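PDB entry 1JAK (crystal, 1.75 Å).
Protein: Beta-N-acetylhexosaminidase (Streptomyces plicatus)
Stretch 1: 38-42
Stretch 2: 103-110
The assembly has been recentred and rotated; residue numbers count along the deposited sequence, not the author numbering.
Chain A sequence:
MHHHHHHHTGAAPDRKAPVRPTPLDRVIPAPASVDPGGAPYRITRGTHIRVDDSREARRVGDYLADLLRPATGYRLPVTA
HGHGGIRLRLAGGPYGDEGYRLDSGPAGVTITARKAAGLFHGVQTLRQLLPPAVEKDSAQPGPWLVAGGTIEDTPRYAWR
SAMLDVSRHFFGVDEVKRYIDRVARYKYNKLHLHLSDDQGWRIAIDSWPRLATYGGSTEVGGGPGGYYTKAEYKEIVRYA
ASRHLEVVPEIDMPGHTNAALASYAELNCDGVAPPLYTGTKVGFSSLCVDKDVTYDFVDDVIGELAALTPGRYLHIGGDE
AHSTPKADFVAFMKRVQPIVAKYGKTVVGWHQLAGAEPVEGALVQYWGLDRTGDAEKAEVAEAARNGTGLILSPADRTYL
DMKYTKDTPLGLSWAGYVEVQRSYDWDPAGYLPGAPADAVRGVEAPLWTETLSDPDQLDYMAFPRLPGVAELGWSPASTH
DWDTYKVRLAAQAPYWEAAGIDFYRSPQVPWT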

# COMPACT_ATOMS: atom_id res chain seq x y z
N GLY A 38 -20.11 -27.85 -7.71
CA GLY A 38 -19.36 -28.86 -8.43
C GLY A 38 -18.08 -29.31 -7.76
O GLY A 38 -17.80 -28.96 -6.61
N ALA A 39 -17.29 -30.08 -8.50
CA ALA A 39 -16.03 -30.60 -8.01
C ALA A 39 -14.93 -29.56 -8.20
O ALA A 39 -15.04 -28.68 -9.04
CB ALA A 39 -15.67 -31.88 -8.74
N PRO A 40 -13.85 -29.67 -7.41
CA PRO A 40 -12.75 -28.72 -7.52
C PRO A 40 -11.80 -29.06 -8.66
O PRO A 40 -11.96 -30.08 -9.33
CB PRO A 40 -12.06 -28.87 -6.17
CG PRO A 40 -12.17 -30.35 -5.95
CD PRO A 40 -13.62 -30.63 -6.32
N TYR A 41 -10.84 -28.18 -8.88
CA TYR A 41 -9.82 -28.42 -9.89
C TYR A 41 -8.62 -28.87 -9.09
O TYR A 41 -8.46 -28.49 -7.93
CB TYR A 41 -9.46 -27.15 -10.66
CG TYR A 41 -8.29 -27.36 -11.61
CD1 TYR A 41 -8.37 -28.27 -12.66
CD2 TYR A 41 -7.09 -26.67 -11.43
CE1 TYR A 41 -7.29 -28.50 -13.51
CE2 TYR A 41 -6.00 -26.88 -12.28
CZ TYR A 41 -6.11 -27.80 -13.31
OH TYR A 41 -5.04 -28.04 -14.15
N ARG A 42 -7.77 -29.68 -9.71
CA ARG A 42 -6.58 -30.15 -9.03
C ARG A 42 -5.40 -29.95 -9.96
O ARG A 42 -5.37 -30.49 -11.07
CB ARG A 42 -6.71 -31.64 -8.70
CG ARG A 42 -5.65 -32.18 -7.76
CD ARG A 42 -5.60 -33.69 -7.84
NE ARG A 42 -4.96 -34.30 -6.68
CZ ARG A 42 -5.62 -34.77 -5.63
NH1 ARG A 42 -6.95 -34.71 -5.59
NH2 ARG A 42 -4.96 -35.33 -4.62
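Stretch 2 103-110: DSGPAGVT

Although strand residues meet here, no hydrogen bond joins the two stretches; the most directional link across the contact is a carbon donor. With hydrogens placed, G105 CA lies 3.4 Å from A39 O and the angle at the hydrogen is 165°, nearly linear, which is the geometry expected of a CA-H...O contact. The rest is van der Waals packing, and the whole interface buries 304 Å² summed over both sides.

Stretch 2 is a hairpin. Residues 103-105 and 108-110 are strands running in opposite directions, and the pairing is documented by four backbone hydrogen bonds: D103 N to T110 O and T110 N to D103 O, both 2.8 Å, then G105 N to G108 O at 3.2 Å and G108 N to G105 O at 2.8 Å. The last of these closes a type I beta turn from G105 to G108, with P106 (phi/psi -55/-28) and A107 (-76/-8) at its two central positions. G105 is almost fully extended at -178/-180. G108 leaves the turn at 125/-179, angles that by themselves call for glycine, since a CB would be jammed against the carbonyl oxygen of A107.

Stretch 1 is extended too, from A39 (-84/158) through P40 (-81/175) to Y41 (-102/152), and becomes strand at Y41. Its CA trace from A39 to R42 runs crosswise to both arms, over the turn end of the hairpin. The closest CA atoms across the contact are those of Y41 and G105, 4.6 Å apart. At this spacing Y41 CB comes to 3.2 Å from G105 O, and P40 O lies 3.7 Å from G105 C. A CB on G105 would point away from stretch 1; its crowding would come from P106 CD, 3.0 Å from the ideal G105 CB. The same P40 oxygen is 3.6 Å from P106 N, but a proline nitrogen has no hydrogen to donate, so this is proximity without a hydrogen bond. The P40 ring takes no close part; its CA-to-CB bond points away, and the side chain stays 5.4 Å from stretch 2.

Y41 has the largest area covered in either stretch, 98 Å². Its chi1 of 173° (t) and chi2 of 62° set the ring across the hairpin, with G108 CA and V109 N over one face. G108 CA is 3.3 Å from Y41 CD1, and an ideal CB on G108 would point away from stretch 1, so the absence of a side chain is not needed to clear the ring. P106 O lies near the ring plane, at the edge, 4.0 Å from Y41 CD1. V109, with chi1 of 170° (t), adds an apolar contact from its CG2 to Y41 CD2 at 3.5 Å, while S104 OG is 3.7 Å from Y41 CB. Both Y41 OH and S104 OG find their hydrogen bonds elsewhere in the structure.

At the turn, A39 packs on the P106 ring: A39 CB to P106 CG is 3.7 Å, and A39 O to P106 CD is 3.5 Å. Beyond these residues the contact ends, for G38, R42, D103 and T110 have no area covered by the opposing stretch.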

# COMPACT_ATOMS: atom_id res chain seq x y z
N ASP A 103 -13.37 -19.15 -12.77
CA ASP A 103 -14.17 -20.37 -12.86
C ASP A 103 -13.27 -21.55 -12.51
O ASP A 103 -12.14 -21.63 -12.99
CB ASP A 103 -14.72 -20.53 -14.28
CG ASP A 103 -15.64 -19.39 -14.69
OD1 ASP A 103 -16.64 -19.15 -13.98
OD2 ASP A 103 -15.37 -18.74 -15.72
N SER A 104 -13.77 -22.45 -11.67
CA SER A 104 -12.99 -23.61 -11.25
C SER A 104 -13.79 -24.90 -11.29
O SER A 104 -14.94 -24.96 -10.85
CB SER A 104 -12.46 -23.40 -9.83
OG SER A 104 -11.79 -24.55 -9.36
N GLY A 105 -13.16 -25.95 -11.81
CA GLY A 105 -13.80 -27.24 -11.91
C GLY A 105 -12.85 -28.27 -12.48
O GLY A 105 -11.70 -27.94 -12.79
N PRO A 106 -13.28 -29.53 -12.65
CA PRO A 106 -12.42 -30.57 -13.21
C PRO A 106 -11.82 -30.20 -14.56
O PRO A 106 -10.73 -30.67 -14.91
CB PRO A 106 -13.36 -31.77 -13.31
CG PRO A 106 -14.29 -31.56 -12.15
CD PRO A 106 -14.59 -30.08 -12.26
N ALA A 107 -12.52 -29.36 -15.31
CA ALA A 107 -12.06 -28.95 -16.63
C ALA A 107 -10.93 -27.92 -16.56
O ALA A 107 -10.33 -27.58 -17.59
CB ALA A 107 -13.22 -28.39 -17.44
N GLY A 108 -10.65 -27.43 -15.36
CA GLY A 108 -9.59 -26.46 -15.18
C GLY A 108 -10.02 -25.18 -14.49
O GLY A 108 -11.18 -25.02 -14.10
N VAL A 109 -9.07 -24.27 -14.33
CA VAL A 109 -9.35 -22.97 -13.72
C VAL A 109 -9.16 -21.91 -14.78
O VAL A 109 -8.13 -21.89 -15.47
CB VAL A 109 -8.40 -22.67 -12.54
CG1 VAL A 109 -8.56 -21.22 -12.09
CG2 VAL A 109 -8.71 -23.60 -11.37
N THR A 110 -10.15 -21.05 -14.94
CA THR A 110 -10.07 -19.99 -15.93
C THR A 110 -10.29 -18.64 -15.26
O THR A 110 -11.29 -18.44 -14.57
CB THR A 110 -11.11 -20.16 -17.04
OG1 THR A 110 -10.88 -21.40 -17.73
CG2 THR A 110 -11.01 -19.01 -18.04